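Local atomic coordinates of Lmo0135 protein (Listeria monocytogenes EGD-e, PDB entry 5ISU), a protein that probably binds peptides outside the cell as the substrate-binding component of an ABC transporter. Residues S422-G436 against I448-I462. Sequence-based numbering, arbitrary orientation.
Sequences SNYHNKDLDALWEKG and IYEKIQNTIADDAVI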
ATOM      1  N   SER A 422      10.594  14.568   5.781  1.00 53.32           N
ATOM      2  CA  SER A 422      10.931  15.427   6.898  1.00 52.34           C
ATOM      3  C   SER A 422      12.418  15.854   6.880  1.00 52.72           C
ATOM      4  O   SER A 422      12.788  16.793   7.574  1.00 52.13           O
ATOM      5  CB  SER A 422      10.601  14.712   8.210  1.00 52.17           C
ATOM      6  OG  SER A 422       9.231  14.313   8.269  1.00 52.97           O
ATOM      7  N   ASN A 423      13.248  15.166   6.088  1.00 54.18           N
ATOM      8  CA  ASN A 423      14.699  15.440   5.986  1.00 56.58           C
ATOM      9  C   ASN A 423      15.397  15.314   7.359  1.00 57.04           C
ATOM     10  O   ASN A 423      16.346  16.049   7.669  1.00 59.14           O
ATOM     11  CB  ASN A 423      14.967  16.808   5.337  1.00 58.27           C
ATOM     12  CG  ASN A 423      14.406  16.908   3.932  1.00 58.43           C
ATOM     13  OD1 ASN A 423      14.816  16.178   3.045  1.00 58.14           O
ATOM     14  ND2 ASN A 423      13.481  17.846   3.719  1.00 60.16           N
ATOM     15  N   TYR A 424      14.919  14.345   8.142  1.00 54.01           N
ATOM     16  CA  TYR A 424      15.419  14.036   9.487  1.00 54.53           C
ATOM     17  C   TYR A 424      16.686  13.182   9.418  1.00 55.89           C
ATOM     18  O   TYR A 424      16.673  12.079   8.876  1.00 55.36           O
ATOM     19  CB  TYR A 424      14.306  13.306  10.240  1.00 53.94           C
ATOM     20  CG  TYR A 424      14.619  12.756  11.614  1.00 53.01           C
ATOM     21  CD1 TYR A 424      14.798  13.601  12.708  1.00 53.33           C
ATOM     22  CD2 TYR A 424      14.632  11.383  11.841  1.00 50.50           C
ATOM     23  CE1 TYR A 424      15.030  13.089  13.973  1.00 53.22           C
ATOM     24  CE2 TYR A 424      14.869  10.870  13.102  1.00 49.59           C
ATOM     25  CZ  TYR A 424      15.062  11.721  14.162  1.00 49.93           C
ATOM     26  OH  TYR A 424      15.297  11.204  15.414  1.00 48.77           O
ATOM     27  N   HIS A 425      17.779  13.698   9.975  1.00 58.62           N
ATOM     28  CA  HIS A 425      19.070  13.005   9.939  1.00 61.01           C
ATOM     29  C   HIS A 425      19.523  12.591  11.335  1.00 60.34           C
ATOM     30  O   HIS A 425      19.923  13.430  12.151  1.00 61.87           O
ATOM     31  CB  HIS A 425      20.120  13.887   9.259  1.00 64.49           C
ATOM     32  CG  HIS A 425      19.659  14.462   7.957  1.00 67.87           C
ATOM     33  ND1 HIS A 425      19.266  13.674   6.894  1.00 69.62           N
ATOM     34  CD2 HIS A 425      19.526  15.744   7.545  1.00 70.43           C
ATOM     35  CE1 HIS A 425      18.901  14.447   5.886  1.00 69.99           C
ATOM     36  NE2 HIS A 425      19.057  15.706   6.252  1.00 72.36           N
ATOM     37  N   ASN A 426      19.467  11.286  11.590  1.00 57.36           N
ATOM     38  CA  ASN A 426      19.849  10.715  12.873  1.00 57.01           C
ATOM     39  C   ASN A 426      20.586   9.376  12.677  1.00 58.00           C
ATOM     40  O   ASN A 426      19.945   8.326  12.520  1.00 52.61           O
ATOM     41  CB  ASN A 426      18.579  10.528  13.715  1.00 55.24           C
ATOM     42  CG  ASN A 426      18.850   9.902  15.072  1.00 55.86           C
ATOM     43  OD1 ASN A 426      19.952   9.389  15.350  1.00 54.39           O
ATOM     44  ND2 ASN A 426      17.838   9.923  15.929  1.00 53.42           N
ATOM     45  N   LYS A 427      21.927   9.433  12.702  1.00 60.92           N
ATOM     46  CA  LYS A 427      22.788   8.244  12.542  1.00 64.43           C
ATOM     47  C   LYS A 427      22.492   7.097  13.511  1.00 62.28           C
ATOM     48  O   LYS A 427      22.509   5.939  13.115  1.00 62.59           O
ATOM     49  CB  LYS A 427      24.283   8.595  12.651  1.00 68.88           C
ATOM     50  CG  LYS A 427      24.952   9.079  11.379  1.00 74.79           C
ATOM     51  CD  LYS A 427      26.468   9.157  11.611  1.00 83.25           C
ATOM     52  CE  LYS A 427      27.285   9.398  10.345  1.00 87.15           C
ATOM     53  NZ  LYS A 427      26.999  10.714   9.712  1.00 89.13           N
ATOM     54  N   ASP A 428      22.273   7.412  14.779  1.00 60.66           N
ATOM     55  CA  ASP A 428      21.966   6.374  15.773  1.00 63.31           C
ATOM     56  C   ASP A 428      20.697   5.627  15.403  1.00 62.69           C
ATOM     57  O   ASP A 428      20.666   4.408  15.474  1.00 62.53           O
ATOM     58  CB  ASP A 428      21.817   6.961  17.178  1.00 64.28           C
ATOM     59  CG  ASP A 428      23.153   7.367  17.797  1.00 68.15           C
ATOM     60  OD1 ASP A 428      24.209   7.191  17.155  1.00 68.86           O
ATOM     61  OD2 ASP A 428      23.146   7.848  18.952  1.00 71.04           O
ATOM     62  N   LEU A 429      19.664   6.356  14.991  1.00 61.22           N
ATOM     63  CA  LEU A 429      18.404   5.713  14.613  1.00 61.12           C
ATOM     64  C   LEU A 429      18.608   4.845  13.384  1.00 58.84           C
ATOM     65  O   LEU A 429      18.031   3.772  13.284  1.00 56.14           O
ATOM     66  CB  LEU A 429      17.314   6.739  14.329  1.00 60.75           C
ATOM     67  CG  LEU A 429      15.951   6.145  13.951  1.00 60.96           C
ATOM     68  CD1 LEU A 429      15.398   5.314  15.103  1.00 63.36           C
ATOM     69  CD2 LEU A 429      14.983   7.245  13.569  1.00 60.92           C
ATOM     70  N   ASP A 430      19.419   5.334  12.447  1.00 59.82           N
ATOM     71  CA  ASP A 430      19.725   4.583  11.232  1.00 62.19           C
ATOM     72  C   ASP A 430      20.437   3.254  11.549  1.00 57.40           C
ATOM     73  O   ASP A 430      20.218   2.265  10.850  1.00 53.18           O
ATOM     74  CB  ASP A 430      20.519   5.443  10.224  1.00 67.83           C
ATOM     75  CG  ASP A 430      19.663   6.590   9.600  1.00 72.76           C
ATOM     76  OD1 ASP A 430      18.498   6.813  10.024  1.00 74.80           O
ATOM     77  OD2 ASP A 430      20.167   7.274   8.679  1.00 76.79           O
ATOM     78  N   ALA A 431      21.238   3.229  12.619  1.00 55.66           N
ATOM     79  CA  ALA A 431      21.929   1.995  13.051  1.00 57.26           C
ATOM     80  C   ALA A 431      20.910   0.970  13.557  1.00 55.45           C
ATOM     81  O   ALA A 431      21.085  -0.232  13.342  1.00 54.85           O
ATOM     82  CB  ALA A 431      22.984   2.287  14.126  1.00 58.68           C
ATOM     83  N   LEU A 432      19.858   1.457  14.227  1.00 53.20           N
ATOM     84  CA  LEU A 432      18.762   0.594  14.686  1.00 52.85           C
ATOM     85  C   LEU A 432      18.005  -0.010  13.487  1.00 51.01           C
ATOM     86  O   LEU A 432      17.703  -1.206  13.485  1.00 47.95           O
ATOM     87  CB  LEU A 432      17.780   1.350  15.599  1.00 53.71           C
ATOM     88  CG  LEU A 432      18.196   1.553  17.062  1.00 56.60           C
ATOM     89  CD1 LEU A 432      17.287   2.560  17.752  1.00 55.73           C
ATOM     90  CD2 LEU A 432      18.212   0.223  17.819  1.00 57.30           C
ATOM     91  N   TRP A 433      17.694   0.819  12.486  1.00 49.97           N
ATOM     92  CA  TRP A 433      17.020   0.330  11.283  1.00 49.38           C
ATOM     93  C   TRP A 433      17.805  -0.832  10.708  1.00 49.94           C
ATOM     94  O   TRP A 433      17.242  -1.901  10.497  1.00 45.24           O
ATOM     95  CB  TRP A 433      16.861   1.406  10.204  1.00 49.03           C
ATOM     96  CG  TRP A 433      15.734   2.426  10.409  1.00 50.27           C
ATOM     97  CD1 TRP A 433      15.869   3.755  10.725  1.00 49.76           C
ATOM     98  CD2 TRP A 433      14.324   2.200  10.258  1.00 47.89           C
ATOM     99  NE1 TRP A 433      14.641   4.354  10.773  1.00 46.94           N
ATOM    100  CE2 TRP A 433      13.676   3.426  10.494  1.00 47.22           C
ATOM    101  CE3 TRP A 433      13.548   1.083   9.928  1.00 47.01           C
ATOM    102  CZ2 TRP A 433      12.271   3.563  10.438  1.00 46.88           C
ATOM    103  CZ3 TRP A 433      12.166   1.221   9.875  1.00 46.15           C
ATOM    104  CH2 TRP A 433      11.546   2.453  10.123  1.00 44.44           C
ATOM    105  N   GLU A 434      19.108  -0.632  10.489  1.00 55.43           N
ATOM    106  CA  GLU A 434      19.961  -1.697   9.925  1.00 60.25           C
ATOM    107  C   GLU A 434      20.088  -2.918  10.832  1.00 56.24           C
ATOM    108  O   GLU A 434      20.093  -4.044  10.353  1.00 55.21           O
ATOM    109  CB  GLU A 434      21.327  -1.167   9.501  1.00 66.54           C
ATOM    110  CG  GLU A 434      21.221  -0.257   8.279  1.00 75.88           C
ATOM    111  CD  GLU A 434      22.550  -0.056   7.556  1.00 87.16           C
ATOM    112  OE1 GLU A 434      23.624  -0.241   8.182  1.00 92.37           O
ATOM    113  OE2 GLU A 434      22.518   0.286   6.349  1.00 94.09           O
ATOM    114  N   LYS A 435      20.136  -2.679  12.133  1.00 54.40           N
ATOM    115  CA  LYS A 435      20.199  -3.754  13.111  1.00 56.12           C
ATOM    116  C   LYS A 435      18.910  -4.594  13.059  1.00 52.06           C
ATOM    117  O   LYS A 435      18.959  -5.810  13.140  1.00 52.09           O
ATOM    118  CB  LYS A 435      20.411  -3.164  14.509  1.00 60.12           C
ATOM    119  CG  LYS A 435      20.654  -4.150  15.650  1.00 66.25           C
ATOM    120  CD  LYS A 435      20.762  -3.369  16.964  1.00 70.28           C
ATOM    121  CE  LYS A 435      20.750  -4.245  18.214  1.00 73.94           C
ATOM    122  NZ  LYS A 435      21.959  -5.091  18.347  1.00 77.12           N
ATOM    123  N   GLY A 436      17.764  -3.942  12.892  1.00 48.86           N
ATOM    124  CA  GLY A 436      16.487  -4.648  12.838  1.00 48.00           C
ATOM    125  C   GLY A 436      16.371  -5.557  11.633  1.00 47.70           C
ATOM    126  O   GLY A 436      15.772  -6.633  11.709  1.00 46.95           O
ATOM    127  N   ILE A 448      13.734  -3.706  19.051  1.00 50.54           N
ATOM    128  CA  ILE A 448      14.368  -2.752  18.138  1.00 49.26           C
ATOM    129  C   ILE A 448      13.329  -1.861  17.453  1.00 45.74           C
ATOM    130  O   ILE A 448      13.477  -0.635  17.436  1.00 44.55           O
ATOM    131  CB  ILE A 448      15.250  -3.466  17.081  1.00 49.98           C
ATOM    132  CG1 ILE A 448      16.443  -4.123  17.775  1.00 51.77           C
ATOM    133  CG2 ILE A 448      15.762  -2.469  16.037  1.00 49.42           C
ATOM    134  CD1 ILE A 448      17.177  -5.144  16.930  1.00 52.69           C
ATOM    135  N   TYR A 449      12.288  -2.455  16.884  1.00 42.60           N
ATOM    136  CA  TYR A 449      11.275  -1.630  16.228  1.00 41.88           C
ATOM    137  C   TYR A 449      10.437  -0.818  17.236  1.00 42.40           C
ATOM    138  O   TYR A 449       9.901   0.232  16.882  1.00 41.38           O
ATOM    139  CB  TYR A 449      10.444  -2.426  15.227  1.00 40.18           C
ATOM    140  CG  TYR A 449      11.293  -2.843  14.038  1.00 40.31           C
ATOM    141  CD1 TYR A 449      11.633  -1.927  13.045  1.00 39.66           C
ATOM    142  CD2 TYR A 449      11.776  -4.134  13.927  1.00 39.67           C
ATOM    143  CE1 TYR A 449      12.439  -2.294  11.980  1.00 40.24           C
ATOM    144  CE2 TYR A 449      12.575  -4.512  12.867  1.00 41.01           C
ATOM    145  CZ  TYR A 449      12.904  -3.598  11.895  1.00 41.26           C
ATOM    146  OH  TYR A 449      13.675  -4.015  10.829  1.00 42.96           O
ATOM    147  N   GLU A 450      10.360  -1.271  18.485  1.00 44.78           N
ATOM    148  CA  GLU A 450       9.683  -0.466  19.524  1.00 45.65           C
ATOM    149  C   GLU A 450      10.489   0.800  19.802  1.00 44.24           C
ATOM    150  O   GLU A 450       9.906   1.893  19.888  1.00 42.39           O
ATOM    151  CB  GLU A 450       9.416  -1.257  20.795  1.00 47.90           C
ATOM    152  CG  GLU A 450       8.278  -2.245  20.600  1.00 52.85           C
ATOM    153  CD  GLU A 450       7.933  -3.043  21.843  1.00 59.12           C
ATOM    154  OE1 GLU A 450       8.763  -3.123  22.783  1.00 66.41           O
ATOM    155  OE2 GLU A 450       6.818  -3.606  21.872  1.00 62.31           O
ATOM    156  N   LYS A 451      11.815   0.676  19.871  1.00 43.08           N
ATOM    157  CA  LYS A 451      12.640   1.851  20.092  1.00 46.18           C
ATOM    158  C   LYS A 451      12.531   2.803  18.932  1.00 43.06           C
ATOM    159  O   LYS A 451      12.488   4.004  19.139  1.00 42.67           O
ATOM    160  CB  LYS A 451      14.124   1.530  20.385  1.00 51.97           C
ATOM    161  CG  LYS A 451      14.363   1.009  21.796  1.00 58.67           C
ATOM    162  CD  LYS A 451      15.757   1.365  22.339  1.00 65.74           C
ATOM    163  CE  LYS A 451      16.908   0.629  21.666  1.00 68.37           C
ATOM    164  NZ  LYS A 451      16.962  -0.812  22.043  1.00 71.57           N
ATOM    165  N   ILE A 452      12.496   2.266  17.716  1.00 43.34           N
ATOM    166  CA  ILE A 452      12.372   3.084  16.497  1.00 42.65           C
ATOM    167  C   ILE A 452      11.067   3.883  16.529  1.00 40.23           C
ATOM    168  O   ILE A 452      11.079   5.101  16.319  1.00 38.24           O
ATOM    169  CB  ILE A 452      12.507   2.226  15.219  1.00 44.07           C
ATOM    170  CG1 ILE A 452      13.936   1.657  15.137  1.00 45.43           C
ATOM    171  CG2 ILE A 452      12.202   3.056  13.974  1.00 43.21           C
ATOM    172  CD1 ILE A 452      14.157   0.672  14.019  1.00 45.43           C
ATOM    173  N   GLN A 453       9.969   3.207  16.869  1.00 39.26           N
ATOM    174  CA  GLN A 453       8.655   3.859  16.982  1.00 38.49           C
ATOM    175  C   GLN A 453       8.708   4.915  18.074  1.00 38.83           C
ATOM    176  O   GLN A 453       8.205   6.027  17.902  1.00 39.72           O
ATOM    177  CB  GLN A 453       7.521   2.835  17.246  1.00 37.36           C
ATOM    178  CG  GLN A 453       7.253   1.874  16.085  1.00 37.68           C
ATOM    179  CD  GLN A 453       6.212   0.822  16.417  1.00 38.63           C
ATOM    180  OE1 GLN A 453       4.993   1.062  16.346  1.00 39.39           O
ATOM    181  NE2 GLN A 453       6.683  -0.364  16.765  1.00 38.40           N
ATOM    182  N   ASN A 454       9.327   4.571  19.194  1.00 41.60           N
ATOM    183  CA  ASN A 454       9.493   5.523  20.289  1.00 43.40           C
ATOM    184  C   ASN A 454      10.362   6.722  19.931  1.00 43.69           C
ATOM    185  O   ASN A 454       9.995   7.848  20.258  1.00 43.48           O
ATOM    186  CB  ASN A 454       9.986   4.821  21.560  1.00 45.61           C
ATOM    187  CG  ASN A 454       8.844   4.164  22.318  1.00 46.93           C
ATOM    188  OD1 ASN A 454       8.778   2.946  22.466  1.00 48.09           O
ATOM    189  ND2 ASN A 454       7.897   4.978  22.735  1.00 46.26           N
ATOM    190  N   THR A 455      11.469   6.510  19.215  1.00 43.92           N
ATOM    191  CA  THR A 455      12.342   7.638  18.853  1.00 44.69           C
ATOM    192  C   THR A 455      11.645   8.587  17.882  1.00 45.18           C
ATOM    193  O   THR A 455      11.683   9.802  18.066  1.00 46.49           O
ATOM    194  CB  THR A 455      13.675   7.184  18.256  1.00 47.22           C
ATOM    195  OG1 THR A 455      14.309   6.253  19.144  1.00 51.00           O
ATOM    196  CG2 THR A 455      14.608   8.381  18.028  1.00 47.75           C
ATOM    197  N   ILE A 456      10.994   8.040  16.863  1.00 44.13           N
ATOM    198  CA  ILE A 456      10.263   8.868  15.901  1.00 43.63           C
ATOM    199  C   ILE A 456       9.181   9.713  16.591  1.00 42.88           C
ATOM    200  O   ILE A 456       9.014  10.913  16.278  1.00 44.46           O
ATOM    201  CB  ILE A 456       9.628   7.994  14.779  1.00 43.48           C
ATOM    202  CG1 ILE A 456      10.720   7.382  13.874  1.00 45.10           C
ATOM    203  CG2 ILE A 456       8.629   8.788  13.943  1.00 42.06           C
ATOM    204  CD1 ILE A 456      11.630   8.385  13.193  1.00 45.59           C
ATOM    205  N   ALA A 457       8.441   9.092  17.507  1.00 40.93           N
ATOM    206  CA  ALA A 457       7.385   9.793  18.231  1.00 41.53           C
ATOM    207  C   ALA A 457       7.998  10.827  19.173  1.00 43.10           C
ATOM    208  O   ALA A 457       7.585  11.973  19.178  1.00 40.93           O
ATOM    209  CB  ALA A 457       6.504   8.815  19.005  1.00 42.33           C
ATOM    210  N   ASP A 458       8.999  10.425  19.950  1.00 45.91           N
ATOM    211  CA  ASP A 458       9.685  11.361  20.856  1.00 48.21           C
ATOM    212  C   ASP A 458      10.278  12.567  20.131  1.00 47.64           C
ATOM    213  O   ASP A 458      10.177  13.671  20.636  1.00 47.21           O
ATOM    214  CB  ASP A 458      10.777  10.666  21.651  1.00 50.62           C
ATOM    215  CG  ASP A 458      10.231   9.634  22.622  1.00 54.44           C
ATOM    216  OD1 ASP A 458       9.038   9.698  22.971  1.00 58.99           O
ATOM    217  OD2 ASP A 458      11.007   8.757  23.052  1.00 62.78           O
ATOM    218  N   ASP A 459      10.845  12.379  18.939  1.00 47.23           N
ATOM    219  CA  ASP A 459      11.434  13.517  18.184  1.00 49.06           C
ATOM    220  C   ASP A 459      10.441  14.267  17.299  1.00 48.49           C
ATOM    221  O   ASP A 459      10.832  15.192  16.552  1.00 46.42           O
ATOM    222  CB  ASP A 459      12.651  13.073  17.353  1.00 52.53           C
ATOM    223  CG  ASP A 459      13.893  12.847  18.201  1.00 55.05           C
ATOM    224  OD1 ASP A 459      13.816  13.059  19.425  1.00 58.01           O
ATOM    225  OD2 ASP A 459      14.949  12.475  17.638  1.00 59.48           O
ATOM    226  N   ALA A 460       9.164  13.891  17.405  1.00 45.42           N
ATOM    227  CA  ALA A 460       8.111  14.480  16.603  1.00 44.84           C
ATOM    228  C   ALA A 460       8.568  14.721  15.173  1.00 44.33           C
ATOM    229  O   ALA A 460       8.468  15.837  14.657  1.00 47.42           O
ATOM    230  CB  ALA A 460       7.606  15.763  17.243  1.00 46.70           C
ATOM    231  N   VAL A 461       9.069  13.662  14.545  1.00 42.72           N
ATOM    232  CA  VAL A 461       9.558  13.713  13.159  1.00 43.41           C
ATOM    233  C   VAL A 461       8.411  13.994  12.195  1.00 42.70           C
ATOM    234  O   VAL A 461       8.569  14.725  11.206  1.00 43.37           O
ATOM    235  CB  VAL A 461      10.256  12.399  12.772  1.00 43.74           C
ATOM    236  CG1 VAL A 461      10.755  12.456  11.336  1.00 43.88           C
ATOM    237  CG2 VAL A 461      11.410  12.132  13.729  1.00 46.54           C
ATOM    238  N   ILE A 462       7.270  13.370  12.469  1.00 41.70           N
ATOM    239  CA  ILE A 462       6.049  13.594  11.706  1.00 40.20           C
ATOM    240  C   ILE A 462       4.921  13.712  12.720  1.00 40.06           C
ATOM    241  O   ILE A 462       5.162  13.629  13.915  1.00 42.30           O
ATOM    242  CB  ILE A 462       5.728  12.422  10.763  1.00 39.72           C
ATOM    243  CG1 ILE A 462       5.473  11.129  11.565  1.00 39.15           C
ATOM    244  CG2 ILE A 462       6.856  12.236   9.757  1.00 41.10           C
ATOM    245  CD1 ILE A 462       4.810  10.034  10.760  1.00 39.11           C
TER
HETATM  246  O   HOH W   1      14.775  -2.300   9.428  1.00 41.23           O
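Val461 CG2 sits almost squarely over one face of the Tyr424 ring, 3.5 Å from its centroid and 4° off the normal, a CH-pi contact. Leu429 CD2 lies in the plane at the ring's edge, and Tyr424 OH donates to Asp459 OD2 over 2.6 Å, meeting the carboxylate on its anti side with the ring and carboxylate planes 74° apart. The same hydroxyl oxygen accepts a nearly straight bond from Asn426 ND2 (2.9 Å), in the amide plane, while Asn426 OD1 caps the following helix through Leu429 N. Further along, Ile452 CG2 covers one face of the Trp433 indole, off centre at 3.6 Å from CZ2, and the edge of the Tyr449 ring is turned to Trp433 CE3. A water accepts from Tyr449 OH and donates to Trp433 O.

Helices 427-438 and 442-458 form a helical hairpin of this family 5 solute-binding protein, with the Tyr424 cluster in the flanking loops at its open end. The helical segments 427-436 and 448-458 run roughly antiparallel, their axes 9.6 Å apart at the closest. Between them, Ile452 CG1 touches both Leu429 CD1 and Leu432 CB. Ile448 chi1 of -67° turns CG2 toward the other helix, 3.9 Å from Gly436 CA. Where a Schellman motif closes the second helix, with Val461 N bonded to Ile456 O, Ser422 OG donates to Val461 O (3.0 Å) from above the carbonyl plane.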